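PDB 6N90: putative mRNA interferase YoeB from Agrobacterium tumefaciens, which probably acts as the toxin of a type II toxin-antitoxin system, an endonuclease of the YoeB family that cleaves mRNA. Local coordinates for residues L3-T6 / L7-D11; D11-E14 / F15-T19; L30-N33 / A34-P38. All coordinates share one frame; numbering follows the deposited sequence.

Contact 1. Residues L3-T6 / L7-D11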
ATOM      1  N   LEU A   3      -3.223  -2.228   4.962  1.00 18.69           N
ATOM      2  CA  LEU A   3      -2.740  -0.908   4.607  1.00 18.07           C
ATOM      3  C   LEU A   3      -3.475  -0.496   3.339  1.00 16.00           C
ATOM      4  O   LEU A   3      -3.381  -1.171   2.328  1.00 17.63           O
ATOM      5  CB  LEU A   3      -1.211  -0.922   4.397  1.00 16.79           C
ATOM      6  CG  LEU A   3      -0.580   0.367   3.899  1.00 16.90           C
ATOM      7  CD1 LEU A   3      -0.774   1.473   4.880  1.00 17.76           C
ATOM      8  CD2 LEU A   3       0.927   0.125   3.708  1.00 16.08           C
ATOM      9  N   VAL A   4      -4.245   0.585   3.407  1.00 16.79           N
ATOM     10  CA  VAL A   4      -5.065   1.041   2.285  1.00 16.39           C
ATOM     11  C   VAL A   4      -4.618   2.397   1.729  1.00 17.81           C
ATOM     12  O   VAL A   4      -4.526   3.377   2.452  1.00 18.51           O
ATOM     13  CB  VAL A   4      -6.556   1.147   2.694  1.00 17.48           C
ATOM     14  CG1 VAL A   4      -7.368   1.514   1.481  1.00 18.03           C
ATOM     15  CG2 VAL A   4      -7.015  -0.166   3.318  1.00 17.39           C
ATOM     16  N   TRP A   5      -4.305   2.433   0.435  1.00 16.88           N
ATOM     17  CA  TRP A   5      -3.997   3.685  -0.247  1.00 18.26           C
ATOM     18  C   TRP A   5      -5.122   4.109  -1.174  1.00 19.90           C
ATOM     19  O   TRP A   5      -5.764   3.289  -1.799  1.00 18.65           O
ATOM     20  CB  TRP A   5      -2.749   3.551  -1.111  1.00 18.11           C
ATOM     21  CG  TRP A   5      -1.565   3.042  -0.398  1.00 16.67           C
ATOM     22  CD1 TRP A   5      -1.276   1.730  -0.107  1.00 16.41           C
ATOM     23  CD2 TRP A   5      -0.464   3.814   0.076  1.00 15.02           C
ATOM     24  NE1 TRP A   5      -0.055   1.650   0.527  1.00 14.75           N
ATOM     25  CE2 TRP A   5       0.456   2.918   0.663  1.00 15.11           C
ATOM     26  CE3 TRP A   5      -0.167   5.183   0.086  1.00 16.14           C
ATOM     27  CZ2 TRP A   5       1.657   3.347   1.234  1.00 15.95           C
ATOM     28  CZ3 TRP A   5       1.031   5.599   0.650  1.00 16.69           C
ATOM     29  CH2 TRP A   5       1.917   4.686   1.234  1.00 16.67           C
ATOM     30  N   THR A   6      -5.272   5.407  -1.346  1.00 26.20           N
ATOM     31  CA  THR A   6      -6.138   5.924  -2.397  1.00 28.67           C
ATOM     32  C   THR A   6      -5.379   6.086  -3.707  1.00 29.87           C
ATOM     33  O   THR A   6      -4.162   5.887  -3.752  1.00 25.48           O
ATOM     34  CB  THR A   6      -6.736   7.266  -1.989  1.00 24.88           C
ATOM     35  OG1 THR A   6      -5.678   8.215  -1.811  1.00 23.46           O
ATOM     36  CG2 THR A   6      -7.499   7.101  -0.674  1.00 26.44           C
ATOM     37  N   LEU A   7      -6.098   6.438  -4.768  1.00 31.10           N
ATOM     38  CA  LEU A   7      -5.458   6.759  -6.044  1.00 32.46           C
ATOM     39  C   LEU A   7      -4.408   7.838  -5.838  1.00 26.86           C
ATOM     40  O   LEU A   7      -3.258   7.693  -6.264  1.00 28.22           O
ATOM     41  CB  LEU A   7      -6.487   7.219  -7.082  1.00 36.54           C
ATOM     42  CG  LEU A   7      -7.346   6.134  -7.739  1.00 45.37           C
ATOM     43  CD1 LEU A   7      -8.336   6.753  -8.718  1.00 49.54           C
ATOM     44  CD2 LEU A   7      -6.468   5.090  -8.436  1.00 46.52           C
ATOM     45  N   SER A   8      -4.789   8.917  -5.156  1.00 26.92           N
ATOM     46  CA  SER A   8      -3.870  10.043  -5.020  1.00 28.13           C
ATOM     47  C   SER A   8      -2.720   9.788  -4.038  1.00 23.26           C
ATOM     48  O   SER A   8      -1.590  10.231  -4.288  1.00 21.93           O
ATOM     49  CB  SER A   8      -4.631  11.315  -4.608  1.00 33.21           C
ATOM     50  OG  SER A   8      -5.215  11.177  -3.337  1.00 35.75           O
ATOM     51  N   SER A   9      -2.971   9.085  -2.935  1.00 20.20           N
ATOM     52  CA  SER A   9      -1.885   8.884  -1.982  1.00 17.92           C
ATOM     53  C   SER A   9      -0.857   7.894  -2.567  1.00 17.27           C
ATOM     54  O   SER A   9       0.357   8.061  -2.373  1.00 18.64           O
ATOM     55  CB  SER A   9      -2.398   8.426  -0.598  1.00 17.64           C
ATOM     56  OG  SER A   9      -2.956   7.120  -0.595  1.00 17.78           O
ATOM     57  N   TRP A  10      -1.318   6.897  -3.314  1.00 17.13           N
ATOM     58  CA  TRP A  10      -0.361   5.980  -3.955  1.00 18.23           C
ATOM     59  C   TRP A  10       0.447   6.700  -5.036  1.00 18.82           C
ATOM     60  O   TRP A  10       1.660   6.483  -5.182  1.00 17.41           O
ATOM     61  CB  TRP A  10      -1.074   4.760  -4.551  1.00 17.60           C
ATOM     62  CG  TRP A  10      -0.093   3.732  -5.099  1.00 17.16           C
ATOM     63  CD1 TRP A  10       0.116   3.411  -6.429  1.00 19.49           C
ATOM     64  CD2 TRP A  10       0.829   2.921  -4.343  1.00 17.33           C
ATOM     65  NE1 TRP A  10       1.111   2.450  -6.530  1.00 19.07           N
ATOM     66  CE2 TRP A  10       1.556   2.132  -5.271  1.00 17.70           C
ATOM     67  CE3 TRP A  10       1.101   2.773  -2.976  1.00 17.62           C
ATOM     68  CZ2 TRP A  10       2.520   1.209  -4.869  1.00 17.78           C
ATOM     69  CZ3 TRP A  10       2.070   1.858  -2.576  1.00 18.06           C
ATOM     70  CH2 TRP A  10       2.777   1.093  -3.525  1.00 17.92           C
ATOM     71  N   ASP A  11      -0.209   7.591  -5.771  1.00 19.57           N
ATOM     72  CA  ASP A  11       0.496   8.376  -6.786  1.00 23.02           C
ATOM     73  C   ASP A  11       1.603   9.217  -6.160  1.00 21.83           C
ATOM     74  O   ASP A  11       2.724   9.265  -6.672  1.00 23.84           O
ATOM     75  CB  ASP A  11      -0.486   9.267  -7.558  1.00 27.56           C
ATOM     76  CG  ASP A  11      -1.167   8.523  -8.691  1.00 32.58           C
ATOM     77  OD1 ASP A  11      -0.588   7.516  -9.171  1.00 39.38           O
ATOM     78  OD2 ASP A  11      -2.268   8.951  -9.101  1.00 40.43           O
TER
HETATM   79  O   HOH W   1      -6.653  10.489  -0.849  1.00 31.68           O

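Contact 2. Residues D11-E14 / F15-T19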
ATOM      1  N   ASP A  11      -0.209   7.591  -5.771  1.00 19.57           N
ATOM      2  CA  ASP A  11       0.496   8.376  -6.786  1.00 23.02           C
ATOM      3  C   ASP A  11       1.603   9.217  -6.160  1.00 21.83           C
ATOM      4  O   ASP A  11       2.724   9.265  -6.672  1.00 23.84           O
ATOM      5  CB  ASP A  11      -0.486   9.267  -7.558  1.00 27.56           C
ATOM      6  CG  ASP A  11      -1.167   8.523  -8.691  1.00 32.58           C
ATOM      7  OD1 ASP A  11      -0.588   7.516  -9.171  1.00 39.38           O
ATOM      8  OD2 ASP A  11      -2.268   8.951  -9.101  1.00 40.43           O
ATOM      9  N   ASP A  12       1.306   9.868  -5.041  1.00 20.62           N
ATOM     10  CA  ASP A  12       2.348  10.641  -4.396  1.00 19.27           C
ATOM     11  C   ASP A  12       3.437   9.803  -3.764  1.00 17.67           C
ATOM     12  O   ASP A  12       4.597  10.234  -3.718  1.00 17.24           O
ATOM     13  CB  ASP A  12       1.740  11.566  -3.373  1.00 22.23           C
ATOM     14  CG  ASP A  12       1.097  12.777  -4.019  1.00 27.36           C
ATOM     15  OD1 ASP A  12       1.481  13.138  -5.168  1.00 25.84           O
ATOM     16  OD2 ASP A  12       0.204  13.356  -3.379  1.00 24.12           O
ATOM     17  N   TYR A  13       3.084   8.608  -3.283  1.00 15.87           N
ATOM     18  CA  TYR A  13       4.113   7.685  -2.780  1.00 14.76           C
ATOM     19  C   TYR A  13       5.029   7.263  -3.918  1.00 17.06           C
ATOM     20  O   TYR A  13       6.237   7.214  -3.744  1.00 17.04           O
ATOM     21  CB  TYR A  13       3.464   6.464  -2.149  1.00 16.51           C
ATOM     22  CG  TYR A  13       4.379   5.469  -1.445  1.00 14.41           C
ATOM     23  CD1 TYR A  13       4.982   5.771  -0.223  1.00 15.43           C
ATOM     24  CD2 TYR A  13       4.531   4.187  -1.959  1.00 15.53           C
ATOM     25  CE1 TYR A  13       5.771   4.816   0.443  1.00 15.80           C
ATOM     26  CE2 TYR A  13       5.316   3.237  -1.319  1.00 16.66           C
ATOM     27  CZ  TYR A  13       5.942   3.554  -0.131  1.00 15.34           C
ATOM     28  OH  TYR A  13       6.707   2.589   0.499  1.00 18.02           O
ATOM     29  N   GLU A  14       4.448   7.054  -5.096  1.00 17.02           N
ATOM     30  CA  GLU A  14       5.224   6.703  -6.274  1.00 19.68           C
ATOM     31  C   GLU A  14       6.139   7.880  -6.608  1.00 19.76           C
ATOM     32  O   GLU A  14       7.316   7.692  -6.920  1.00 18.69           O
ATOM     33  CB  GLU A  14       4.304   6.393  -7.454  1.00 22.28           C
ATOM     34  CG  GLU A  14       3.806   4.958  -7.493  1.00 26.88           C
ATOM     35  CD  GLU A  14       4.109   4.270  -8.810  1.00 32.44           C
ATOM     36  OE1 GLU A  14       5.088   4.667  -9.477  1.00 36.94           O
ATOM     37  OE2 GLU A  14       3.369   3.334  -9.177  1.00 39.27           O
ATOM     38  N   PHE A  15       5.594   9.093  -6.539  1.00 19.11           N
ATOM     39  CA  PHE A  15       6.373  10.297  -6.810  1.00 19.55           C
ATOM     40  C   PHE A  15       7.619  10.326  -5.936  1.00 19.50           C
ATOM     41  O   PHE A  15       8.726  10.624  -6.415  1.00 19.81           O
ATOM     42  CB  PHE A  15       5.527  11.551  -6.570  1.00 19.33           C
ATOM     43  CG  PHE A  15       6.321  12.824  -6.608  1.00 18.35           C
ATOM     44  CD1 PHE A  15       6.562  13.456  -7.811  1.00 20.05           C
ATOM     45  CD2 PHE A  15       6.822  13.389  -5.438  1.00 19.30           C
ATOM     46  CE1 PHE A  15       7.303  14.662  -7.856  1.00 18.97           C
ATOM     47  CE2 PHE A  15       7.559  14.589  -5.479  1.00 20.65           C
ATOM     48  CZ  PHE A  15       7.793  15.220  -6.697  1.00 21.29           C
ATOM     49  N   TRP A  16       7.461   9.960  -4.659  1.00 16.36           N
ATOM     50  CA  TRP A  16       8.613   9.969  -3.783  1.00 16.48           C
ATOM     51  C   TRP A  16       9.622   8.895  -4.216  1.00 16.30           C
ATOM     52  O   TRP A  16      10.842   9.126  -4.179  1.00 16.72           O
ATOM     53  CB  TRP A  16       8.199   9.777  -2.325  1.00 16.68           C
ATOM     54  CG  TRP A  16       7.483  10.999  -1.730  1.00 16.65           C
ATOM     55  CD1 TRP A  16       6.272  11.012  -1.114  1.00 16.23           C
ATOM     56  CD2 TRP A  16       7.969  12.347  -1.693  1.00 17.47           C
ATOM     57  NE1 TRP A  16       5.963  12.290  -0.700  1.00 19.35           N
ATOM     58  CE2 TRP A  16       6.987  13.129  -1.045  1.00 20.02           C
ATOM     59  CE3 TRP A  16       9.132  12.974  -2.148  1.00 19.21           C
ATOM     60  CZ2 TRP A  16       7.136  14.505  -0.842  1.00 21.39           C
ATOM     61  CZ3 TRP A  16       9.277  14.337  -1.951  1.00 21.77           C
ATOM     62  CH2 TRP A  16       8.283  15.088  -1.292  1.00 19.90           C
ATOM     63  N   GLN A  17       9.106   7.741  -4.646  1.00 16.50           N
ATOM     64  CA  GLN A  17       9.959   6.659  -5.142  1.00 16.66           C
ATOM     65  C   GLN A  17      10.805   7.150  -6.313  1.00 19.38           C
ATOM     66  O   GLN A  17      11.944   6.728  -6.465  1.00 20.40           O
ATOM     67  CB  GLN A  17       9.136   5.447  -5.574  1.00 17.49           C
ATOM     68  CG  GLN A  17       8.421   4.780  -4.411  1.00 17.93           C
ATOM     69  CD  GLN A  17       7.946   3.385  -4.756  1.00 20.32           C
ATOM     70  OE1 GLN A  17       8.426   2.761  -5.712  1.00 22.94           O
ATOM     71  NE2 GLN A  17       7.060   2.869  -3.956  1.00 23.15           N
ATOM     72  N   ARG A  18      10.223   8.034  -7.124  1.00 19.03           N
ATOM     73  CA  ARG A  18      10.885   8.541  -8.332  1.00 22.26           C
ATOM     74  C   ARG A  18      11.841   9.699  -8.061  1.00 25.65           C
ATOM     75  O   ARG A  18      12.683   9.999  -8.904  1.00 29.26           O
ATOM     76  CB  ARG A  18       9.859   9.007  -9.371  1.00 26.96           C
ATOM     77  CG  ARG A  18       9.134   7.916 -10.090  1.00 30.97           C
ATOM     78  CD  ARG A  18       7.987   8.503 -10.869  1.00 35.00           C
ATOM     79  NE  ARG A  18       7.355   7.525 -11.744  1.00 40.65           N
ATOM     80  CZ  ARG A  18       6.218   7.736 -12.392  1.00 45.25           C
ATOM     81  NH1 ARG A  18       5.583   8.888 -12.249  1.00 53.96           N
ATOM     82  NH2 ARG A  18       5.713   6.791 -13.175  1.00 48.78           N
ATOM     83  N   THR A  19      11.709  10.356  -6.909  1.00 22.76           N
ATOM     84  CA  THR A  19      12.458  11.603  -6.689  1.00 21.86           C
ATOM     85  C   THR A  19      13.236  11.699  -5.382  1.00 23.98           C
ATOM     86  O   THR A  19      14.250  12.381  -5.331  1.00 23.40           O
ATOM     87  CB  THR A  19      11.528  12.830  -6.746  1.00 19.19           C
ATOM     88  OG1 THR A  19      10.610  12.777  -5.639  1.00 17.70           O
ATOM     89  CG2 THR A  19      10.760  12.871  -8.074  1.00 19.62           C
TER

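Contact 3. Residues L30-N33 / A34-P38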
ATOM      1  N   LEU A  30       6.632   5.927   9.307  1.00 18.28           N
ATOM      2  CA  LEU A  30       5.408   6.474   9.866  1.00 18.42           C
ATOM      3  C   LEU A  30       4.318   5.400   9.831  1.00 17.31           C
ATOM      4  O   LEU A  30       3.548   5.227  10.781  1.00 16.14           O
ATOM      5  CB  LEU A  30       5.002   7.735   9.082  1.00 17.22           C
ATOM      6  CG  LEU A  30       5.860   8.988   9.333  1.00 19.45           C
ATOM      7  CD1 LEU A  30       5.478  10.134   8.388  1.00 19.38           C
ATOM      8  CD2 LEU A  30       5.791   9.448  10.777  1.00 20.44           C
ATOM      9  N   ILE A  31       4.271   4.660   8.725  1.00 15.68           N
ATOM     10  CA  ILE A  31       3.316   3.557   8.581  1.00 15.38           C
ATOM     11  C   ILE A  31       3.518   2.488   9.669  1.00 15.95           C
ATOM     12  O   ILE A  31       2.559   2.125  10.409  1.00 17.44           O
ATOM     13  CB  ILE A  31       3.431   2.921   7.174  1.00 15.77           C
ATOM     14  CG1 ILE A  31       2.937   3.901   6.113  1.00 16.82           C
ATOM     15  CG2 ILE A  31       2.656   1.576   7.085  1.00 15.02           C
ATOM     16  CD1 ILE A  31       3.115   3.446   4.702  1.00 16.91           C
ATOM     17  N   ARG A  32       4.755   1.998   9.768  1.00 17.29           N
ATOM     18  CA  ARG A  32       5.135   1.007  10.773  1.00 19.00           C
ATOM     19  C   ARG A  32       4.691   1.484  12.164  1.00 20.33           C
ATOM     20  O   ARG A  32       4.085   0.733  12.930  1.00 21.03           O
ATOM     21  CB  ARG A  32       6.653   0.766  10.735  1.00 20.03           C
ATOM     22  CG  ARG A  32       7.146  -0.510  11.431  1.00 20.86           C
ATOM     23  CD  ARG A  32       8.674  -0.687  11.160  1.00 20.99           C
ATOM     24  NE  ARG A  32       8.969  -0.525   9.730  1.00 22.14           N
ATOM     25  CZ  ARG A  32       9.830   0.352   9.209  1.00 20.24           C
ATOM     26  NH1 ARG A  32      10.540   1.159   9.992  1.00 18.44           N
ATOM     27  NH2 ARG A  32      10.025   0.409   7.893  1.00 19.74           N
ATOM     28  N   ASN A  33       4.947   2.758  12.462  1.00 20.60           N
ATOM     29  CA  ASN A  33       4.675   3.290  13.798  1.00 22.32           C
ATOM     30  C   ASN A  33       3.175   3.446  14.047  1.00 22.89           C
ATOM     31  O   ASN A  33       2.674   3.086  15.121  1.00 22.39           O
ATOM     32  CB  ASN A  33       5.390   4.632  13.997  1.00 24.78           C
ATOM     33  CG  ASN A  33       6.821   4.478  14.523  1.00 30.84           C
ATOM     34  OD1 ASN A  33       7.066   4.632  15.721  1.00 34.05           O
ATOM     35  ND2 ASN A  33       7.770   4.189  13.627  1.00 29.71           N
ATOM     36  N   ALA A  34       2.455   3.950  13.047  1.00 21.71           N
ATOM     37  CA  ALA A  34       1.016   4.192  13.190  1.00 22.75           C
ATOM     38  C   ALA A  34       0.226   2.885  13.274  1.00 22.10           C
ATOM     39  O   ALA A  34      -0.854   2.838  13.873  1.00 23.60           O
ATOM     40  CB  ALA A  34       0.506   5.051  12.037  1.00 22.10           C
ATOM     41  N   LYS A  35       0.742   1.828  12.644  1.00 21.72           N
ATOM     42  CA  LYS A  35       0.097   0.525  12.747  1.00 23.09           C
ATOM     43  C   LYS A  35       0.244  -0.004  14.176  1.00 25.47           C
ATOM     44  O   LYS A  35      -0.683  -0.621  14.698  1.00 28.40           O
ATOM     45  CB  LYS A  35       0.673  -0.459  11.728  1.00 25.52           C
ATOM     46  CG  LYS A  35       0.065  -0.301  10.353  1.00 26.01           C
ATOM     47  CD  LYS A  35       0.968  -0.875   9.241  1.00 28.14           C
ATOM     48  CE  LYS A  35       1.529  -2.215   9.606  1.00 33.22           C
ATOM     49  NZ  LYS A  35       2.590  -2.668   8.614  1.00 36.37           N
ATOM     50  N   ARG A  36       1.380   0.281  14.815  1.00 27.80           N
ATOM     51  CA  ARG A  36       1.626  -0.133  16.204  1.00 32.05           C
ATOM     52  C   ARG A  36       0.885   0.740  17.229  1.00 31.98           C
ATOM     53  O   ARG A  36       0.119   0.244  18.060  1.00 31.31           O
ATOM     54  CB  ARG A  36       3.128  -0.106  16.517  1.00 34.31           C
ATOM     55  CG  ARG A  36       3.910  -1.281  15.974  1.00 41.97           C
ATOM     56  CD  ARG A  36       5.381  -1.173  16.361  1.00 47.78           C
ATOM     57  NE  ARG A  36       5.997   0.022  15.786  1.00 52.71           N
ATOM     58  CZ  ARG A  36       7.143   0.034  15.109  1.00 58.32           C
ATOM     59  NH1 ARG A  36       7.820  -1.091  14.914  1.00 60.58           N
ATOM     60  NH2 ARG A  36       7.612   1.178  14.626  1.00 55.14           N
ATOM     61  N   THR A  37       1.154   2.040  17.169  1.00 27.40           N
ATOM     62  CA  THR A  37       0.582   3.015  18.080  1.00 27.90           C
ATOM     63  C   THR A  37      -0.061   4.147  17.278  1.00 23.08           C
ATOM     64  O   THR A  37       0.566   5.163  17.057  1.00 21.99           O
ATOM     65  CB  THR A  37       1.663   3.595  19.024  1.00 30.57           C
ATOM     66  OG1 THR A  37       2.757   4.119  18.251  1.00 33.05           O
ATOM     67  CG2 THR A  37       2.206   2.509  19.936  1.00 33.18           C
ATOM     68  N   PRO A  38      -1.317   3.980  16.852  1.00 24.75           N
ATOM     69  CA  PRO A  38      -1.958   4.972  15.969  1.00 26.15           C
ATOM     70  C   PRO A  38      -1.907   6.412  16.474  1.00 25.09           C
ATOM     71  O   PRO A  38      -1.811   7.331  15.672  1.00 23.06           O
ATOM     72  CB  PRO A  38      -3.404   4.490  15.898  1.00 27.13           C
ATOM     73  CG  PRO A  38      -3.323   3.053  16.145  1.00 28.63           C
ATOM     74  CD  PRO A  38      -2.178   2.812  17.080  1.00 27.28           C
TER

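Contact 1. Residues L3-T6 / L7-D11
With OG1 of T6 set between its own backbone N and carbonyl carbon (chi1 62°) and OG of S9 placed the same way, the two hydroxyls turn back to each other's main chain at the start of helix 7-19. S9 N donates to T6 OG1 over 3.1 Å in a fairly straight bond, and T6 N returns one to S9 OG over 3.0 Å, more bent at 141°. S9 OG is gripped a second time by the backbone oxygen of V81, which ties the helix start to strand 76-84. On the outer side a water bridges T6 OG1, 2.7 Å away, and S8 OG. The first helical turn is closed by W10 N, which donates to T6 O over 3.0 Å.

The apolar half of the contact joins W5, just before the N-cap, to W10 in the first turn. CG of W10 stands opposite its backbone N, and the ring it carries approaches W5 edge-on. The result is a T-shaped (edge-to-face) pair, in which the CE3-CZ3 edge of W10 rests over the face of W5. CE3 approaches W5 CD2 to 3.6 Å, and the planes stand at 72°. S9 OG sits at the edge of the W5 ring, 3.5 Å from CE3. Both rings also meet Y13, and W5 meets W5 of the second subunit, where L3, V4 and W5 pair antiparallel with a strand of that chain. The polar evidence, two reciprocal bonds between residues three apart, defines a capping box with T6 as N-cap, here joining strand 2-5, outermost within its own chain, to the first helix of the YoeB-like toxin fold.

Contact 2. Residues D11-E14 / F15-T19
Y13 and Q17, one turn apart on the alpha-helix 7-19 of this YoeB-like toxin, meet on its tightly packed side. NE2 of Q17 comes to 3.2 Å from Y13 CE2, with the amide and ring planes 80° apart. Y13 reaches this place because its CG stands opposite the backbone N (chi1 -174°), while Q17 runs extended beyond CG. The amide is engaged at both ends by the second subunit: NE2 donates to Y13 OH and OE1 accepts from N28 ND2 of that chain, so its rotation is fixed by the dimer interface. W16 is buried on the same helix, where its CD1 lies 3.2 Å from D12 O.

The i to i+4 backbone bonds F15 N to D11 O, W16 N to D12 O, Q17 N to Y13 O and R18 N to E14 O join the two segments.

Toward solvent the contact is looser, and R18 is the exposed residue there. OE1 of the buried E14 lies above the face of the R18 guanidinium, 4.3 Å from NE, so the opposite charges are near but no N-H points at the oxygen. E14 instead makes a salt bridge to R32 of the second subunit. F15, partly exposed, makes a cation-pi contact with R85. Near the helix end, T19 OG1 donates to F15 O over 3.0 Å, from above the carbonyl plane, and lies 3.5 Å above the F15 ring plane, offset toward its rim.

Contact 3. Residues L30-N33 / A34-P38
R36 folds back over the last turn of its helix to meet R32 and N33. Bent at chi3 (-62°), its chain lays the guanidinium beside the aliphatic part of R32, and NH1 lies 3.6 Å from R32 CG. R32 O lies over one face of the group, while the amide of N33 sits at its edge, with the two planes 84° apart. N33 ND2 and R36 NH2 approach to 3.2 Å, but both are donors, so this is contact without a hydrogen bond. On another side of the helix K35 passes obliquely across I31, its CD packed 3.7 Å from I31 CG2.

These side chains are carried by the C-terminal turns of helix 21-36 in the YoeB-like toxin fold. A34 N donates to L30 O and K35 N to I31 O, whereas R36 N to R32 O is weak at 3.3 Å. T37 is the first residue to leave helical backbone angles, yet its N still donates to N33 O over 2.8 Å, almost straight at 171°.

Farther out, the polar ends are held by other partners. N33 ND2 donates to D29 O, R32 makes a salt bridge to D29 of its own chain, and T37 OG1 bonds to A40 O. L30 and I31 pack on F66 of strand 64-73, and R58 NH2 donates to T37 O just past the helix.

In the fold
Contacts 1 and 2 are successive portions of helix 7-19: they share D11, their centres lie about 11 Å apart, and W5 CH2 packs 3.6 Å from Y13 CD1. Contact 3 belongs to the following helix, 21-36, its centre about 17 Å from that of contact 1. The two nevertheless touch where W5 CZ2 meets I31 CD1 at 3.8 Å, so W5 packs against both helices. Contacts 2 and 3 do not touch within the chain, with nearest atoms about 5 Å apart, but the dimer connects contact 2 of one subunit to contact 3 of the other through a salt bridge. All three contacts touch the second subunit.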